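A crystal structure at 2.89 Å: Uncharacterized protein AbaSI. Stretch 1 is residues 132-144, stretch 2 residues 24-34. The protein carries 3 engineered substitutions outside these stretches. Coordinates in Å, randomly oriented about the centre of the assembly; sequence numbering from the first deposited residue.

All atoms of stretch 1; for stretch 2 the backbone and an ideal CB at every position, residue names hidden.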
# COMPACT_ATOMS: atom_id res chain seq x y z
N GLN F 132 24.97 20.16 19.84
CA GLN F 132 26.26 19.51 19.59
C GLN F 132 26.36 18.02 19.92
O GLN F 132 25.94 17.58 20.98
CB GLN F 132 27.35 20.23 20.38
CG GLN F 132 27.47 21.71 20.11
CD GLN F 132 28.45 22.01 19.00
OE1 GLN F 132 28.91 21.10 18.31
NE2 GLN F 132 28.76 23.28 18.82
N PRO F 133 26.92 17.24 18.98
CA PRO F 133 27.23 15.83 19.17
C PRO F 133 28.48 15.66 20.03
O PRO F 133 29.27 16.59 20.13
CB PRO F 133 27.48 15.32 17.74
CG PRO F 133 27.20 16.49 16.82
CD PRO F 133 27.35 17.72 17.66
N GLN F 134 28.65 14.49 20.64
CA GLN F 134 29.85 14.23 21.42
C GLN F 134 30.96 13.70 20.53
O GLN F 134 30.77 13.50 19.34
CB GLN F 134 29.55 13.25 22.55
CG GLN F 134 30.37 13.50 23.80
CD GLN F 134 30.01 12.57 24.93
OE1 GLN F 134 29.19 11.67 24.77
NE2 GLN F 134 30.62 12.79 26.09
N ASN F 135 32.13 13.47 21.12
CA ASN F 135 33.27 12.94 20.38
C ASN F 135 33.18 11.43 20.26
O ASN F 135 32.75 10.74 21.19
CB ASN F 135 34.59 13.34 21.05
CG ASN F 135 34.65 12.93 22.51
OD1 ASN F 135 34.84 11.75 22.83
ND2 ASN F 135 34.49 13.89 23.40
N LEU F 136 33.60 10.92 19.10
CA LEU F 136 33.47 9.50 18.77
C LEU F 136 34.13 8.58 19.79
O LEU F 136 33.66 7.46 20.01
CB LEU F 136 34.07 9.23 17.39
CG LEU F 136 33.19 9.57 16.20
CD1 LEU F 136 33.92 9.27 14.92
CD2 LEU F 136 31.90 8.78 16.27
N GLU F 137 35.21 9.04 20.41
CA GLU F 137 35.93 8.22 21.38
C GLU F 137 35.02 7.85 22.54
O GLU F 137 34.98 6.69 22.95
CB GLU F 137 37.17 8.96 21.88
CG GLU F 137 38.04 8.14 22.81
CD GLU F 137 39.33 8.86 23.18
OE1 GLU F 137 39.50 10.03 22.78
OE2 GLU F 137 40.18 8.25 23.86
N ASN F 138 34.29 8.83 23.05
CA ASN F 138 33.38 8.62 24.17
C ASN F 138 32.27 7.63 23.83
O ASN F 138 31.99 6.69 24.59
CB ASN F 138 32.78 9.95 24.61
CG ASN F 138 31.81 9.79 25.76
OD1 ASN F 138 30.65 9.43 25.56
ND2 ASN F 138 32.28 10.07 26.97
N ILE F 139 31.63 7.87 22.69
CA ILE F 139 30.55 7.00 22.22
C ILE F 139 31.06 5.56 22.10
O ILE F 139 30.43 4.62 22.60
CB ILE F 139 30.00 7.48 20.86
CG1 ILE F 139 29.32 8.84 21.03
CG2 ILE F 139 29.04 6.46 20.28
CD1 ILE F 139 28.41 9.24 19.89
N HIS F 140 32.21 5.42 21.46
CA HIS F 140 32.86 4.12 21.32
C HIS F 140 33.12 3.46 22.68
O HIS F 140 32.95 2.25 22.81
CB HIS F 140 34.18 4.26 20.57
CG HIS F 140 34.01 4.57 19.11
ND1 HIS F 140 35.08 4.79 18.27
CD2 HIS F 140 32.90 4.68 18.35
CE1 HIS F 140 34.63 5.04 17.05
NE2 HIS F 140 33.31 4.98 17.07
N GLN F 141 33.52 4.25 23.67
CA GLN F 141 33.75 3.72 25.01
C GLN F 141 32.45 3.16 25.61
O GLN F 141 32.42 2.01 26.07
CB GLN F 141 34.34 4.80 25.93
CG GLN F 141 35.80 5.13 25.63
CD GLN F 141 36.29 6.38 26.34
OE1 GLN F 141 35.52 7.07 27.00
NE2 GLN F 141 37.58 6.66 26.20
N GLN F 142 31.39 3.96 25.58
CA GLN F 142 30.07 3.51 26.00
C GLN F 142 29.67 2.18 25.34
O GLN F 142 29.18 1.24 25.99
CB GLN F 142 29.02 4.59 25.69
CG GLN F 142 29.32 5.96 26.30
CD GLN F 142 28.20 6.97 26.06
OE1 GLN F 142 27.02 6.66 26.21
NE2 GLN F 142 28.57 8.18 25.67
N ILE F 143 29.88 2.10 24.03
CA ILE F 143 29.53 0.89 23.31
C ILE F 143 30.40 -0.29 23.76
O ILE F 143 29.91 -1.41 23.91
CB ILE F 143 29.65 1.10 21.80
CG1 ILE F 143 28.50 1.99 21.33
CG2 ILE F 143 29.63 -0.24 21.07
CD1 ILE F 143 28.72 2.60 19.97
N ASP F 144 31.68 -0.03 24.01
CA ASP F 144 32.61 -1.08 24.43
C ASP F 144 32.17 -1.69 25.76
O ASP F 144 32.13 -2.92 25.90
CB ASP F 144 34.03 -0.54 24.54
CG ASP F 144 34.66 -0.26 23.19
OD1 ASP F 144 34.13 -0.74 22.16
OD2 ASP F 144 35.69 0.45 23.15
N UNK F 24 18.37 9.39 14.75
CA UNK F 24 19.49 9.82 13.92
C UNK F 24 20.77 9.01 14.13
O UNK F 24 21.45 8.65 13.17
CB UNK F 24 19.78 11.30 14.19
N UNK F 25 21.10 8.73 15.39
CA UNK F 25 22.31 8.00 15.73
C UNK F 25 22.08 6.50 15.93
O UNK F 25 22.99 5.79 16.37
CB UNK F 25 22.92 8.60 17.00
N UNK F 26 20.87 6.03 15.64
CA UNK F 26 20.49 4.64 15.87
C UNK F 26 21.33 3.62 15.08
O UNK F 26 21.97 2.74 15.67
CB UNK F 26 19.01 4.46 15.51
N UNK F 27 21.32 3.74 13.76
CA UNK F 27 22.07 2.85 12.88
C UNK F 27 23.54 2.73 13.28
O UNK F 27 24.09 1.63 13.28
CB UNK F 27 21.97 3.34 11.44
N UNK F 28 24.16 3.85 13.62
CA UNK F 28 25.58 3.84 13.93
C UNK F 28 25.87 3.01 15.16
O UNK F 28 26.70 2.09 15.14
CB UNK F 28 26.09 5.27 14.13
N UNK F 29 25.16 3.34 16.23
CA UNK F 29 25.36 2.72 17.52
C UNK F 29 25.07 1.23 17.45
O UNK F 29 25.88 0.41 17.89
CB UNK F 29 24.48 3.39 18.58
N UNK F 30 23.93 0.89 16.87
CA UNK F 30 23.52 -0.51 16.82
C UNK F 30 24.46 -1.32 15.95
O UNK F 30 24.95 -2.38 16.36
CB UNK F 30 22.09 -0.63 16.30
N UNK F 31 24.73 -0.83 14.74
CA UNK F 31 25.58 -1.59 13.82
C UNK F 31 26.96 -1.79 14.44
O UNK F 31 27.54 -2.88 14.35
CB UNK F 31 25.70 -0.88 12.47
N UNK F 32 27.48 -0.75 15.10
CA UNK F 32 28.80 -0.89 15.70
C UNK F 32 28.77 -1.90 16.85
O UNK F 32 29.69 -2.72 16.97
CB UNK F 32 29.30 0.47 16.20
N UNK F 33 27.72 -1.87 17.66
CA UNK F 33 27.58 -2.86 18.74
C UNK F 33 27.59 -4.28 18.18
O UNK F 33 28.36 -5.12 18.64
CB UNK F 33 26.29 -2.62 19.53
N UNK F 34 26.75 -4.53 17.19
CA UNK F 34 26.67 -5.86 16.60
C UNK F 34 28.00 -6.31 16.01
O UNK F 34 28.48 -7.40 16.34
CB UNK F 34 25.59 -5.89 15.52

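Position 24 precedes the helix. Its CA-to-CB bond points toward stretch 1, but nothing of stretch 1 lies within 5.5 Å of the ideal CB, so only a long side chain could approach, and many types would be tolerated. The residue is Arg 24, which makes no contact here and is hydrogen-bonded elsewhere in the structure.

Position 25, the N-cap, also points toward stretch 1 across a wide gap, with Pro 133 on the far side. The proline offers an apolar ring, so a long or aromatic side chain is needed to bridge. Tyr 25 does so, its OH reaching 3.2 Å from Pro 133 CB and its CZ 4.2 Å from the same CB.

Positions 26 and 27 are helical and out of reach, leaving stretch 1 silent about them. They are Glu 26 and Ala 27.

Position 28 points toward stretch 1, again with nothing of stretch 1 within 5.5 Å of the ideal CB. Beyond it wait the methyls of Leu 136 and the imidazole of His 140, whose NE2 can donate or accept. The ideal CB of position 28 is 7.8 Å from His 140 NE2, too far for glutamine or an acid to bridge. A long side chain with a polar tip would suit: tyrosine, or perhaps lysine or arginine. Tyr 28, with chi1 t, extends until its OH hydrogen-bonds His 140 NE2 at 2.8 Å, near the imidazole plane; the same OH lies 3.8 Å from Leu 136 CD2.

At 29 the bond points sideways, and the ideal CB is 4.5 Å from Ile 143 CD1. A modest apolar residue fits: alanine, valine or isoleucine. Val 29 sets its CG1 4.2 Å from Ile 143 CD1.

Position 30 points away and 31 is out of reach. Val 30 makes no contact; Ser 31 turns its OG back to Ala 27 O, 2.7 Å away.

Position 32 points toward stretch 1, its ideal CB 4.4 Å from Ile 143 CD1, with the His 140 ring further out. The site asks for an aliphatic stem and a flat or polar end, so arginine, lysine, glutamine or an aromatic could serve. Arg 32 runs out with chi1 to chi3 all t. Its CD lies 4.1 Å from Ile 143 CD1, and its guanidinium stacks flat on His 140, planes at 13° and NE 3.3 Å from CD2. The imidazole thus uses a face for 32 and its edge for 28.

Position 33 is sideways, but here the backbones come close, CA to CA 6.2 Å from Ile 143, with the ideal CB 4.4 Å from Ile 143 CG2. Compact aliphatics suit. Ile 33 packs CG1 3.5 Å from Ile 143 CG2.

Position 34 is out of reach; it is Ile 34.

Stretch 2 (24-34) RYEAYVVSRII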
# COMPACT_ATOMS: atom_id res chain seq x y z
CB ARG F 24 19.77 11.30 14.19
CG ARG F 24 20.98 11.86 13.48
CD ARG F 24 20.90 13.37 13.42
NE ARG F 24 22.22 13.98 13.51
CZ ARG F 24 22.97 14.32 12.47
NH1 ARG F 24 22.52 14.09 11.24
NH2 ARG F 24 24.16 14.88 12.65
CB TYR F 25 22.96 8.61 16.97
CG TYR F 25 23.71 9.88 16.68
CD1 TYR F 25 23.06 11.00 16.17
CD2 TYR F 25 25.08 9.97 16.91
CE1 TYR F 25 23.75 12.16 15.89
CE2 TYR F 25 25.77 11.14 16.63
CZ TYR F 25 25.10 12.23 16.12
OH TYR F 25 25.79 13.39 15.85
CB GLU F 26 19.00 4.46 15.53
CG GLU F 26 18.47 3.05 15.74
CD GLU F 26 17.22 2.77 14.92
OE1 GLU F 26 16.73 3.70 14.24
OE2 GLU F 26 16.74 1.61 14.94
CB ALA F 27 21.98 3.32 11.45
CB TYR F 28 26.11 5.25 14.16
CG TYR F 28 27.61 5.27 14.34
CD1 TYR F 28 28.46 5.22 13.23
CD2 TYR F 28 28.18 5.31 15.60
CE1 TYR F 28 29.83 5.22 13.38
CE2 TYR F 28 29.57 5.32 15.76
CZ TYR F 28 30.38 5.27 14.64
OH TYR F 28 31.75 5.28 14.76
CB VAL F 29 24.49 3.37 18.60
CG1 VAL F 29 24.54 2.58 19.89
CG2 VAL F 29 24.94 4.81 18.83
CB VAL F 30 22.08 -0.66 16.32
CG1 VAL F 30 21.73 -2.13 16.13
CG2 VAL F 30 21.12 0.01 17.31
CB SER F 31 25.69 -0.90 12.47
OG SER F 31 26.35 0.35 12.57
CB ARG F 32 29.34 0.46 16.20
CG ARG F 32 30.76 0.33 16.72
CD ARG F 32 31.40 1.65 17.07
NE ARG F 32 32.64 1.45 17.82
CZ ARG F 32 33.84 1.34 17.26
NH1 ARG F 32 33.98 1.41 15.95
NH2 ARG F 32 34.90 1.16 18.03
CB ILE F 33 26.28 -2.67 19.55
CG1 ILE F 33 26.37 -1.42 20.42
CG2 ILE F 33 26.01 -3.89 20.43
CD1 ILE F 33 25.15 -1.18 21.25
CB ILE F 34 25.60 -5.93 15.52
CG1 ILE F 34 24.25 -5.57 16.12
CG2 ILE F 34 25.55 -7.33 14.94
CD1 ILE F 34 23.84 -6.49 17.25
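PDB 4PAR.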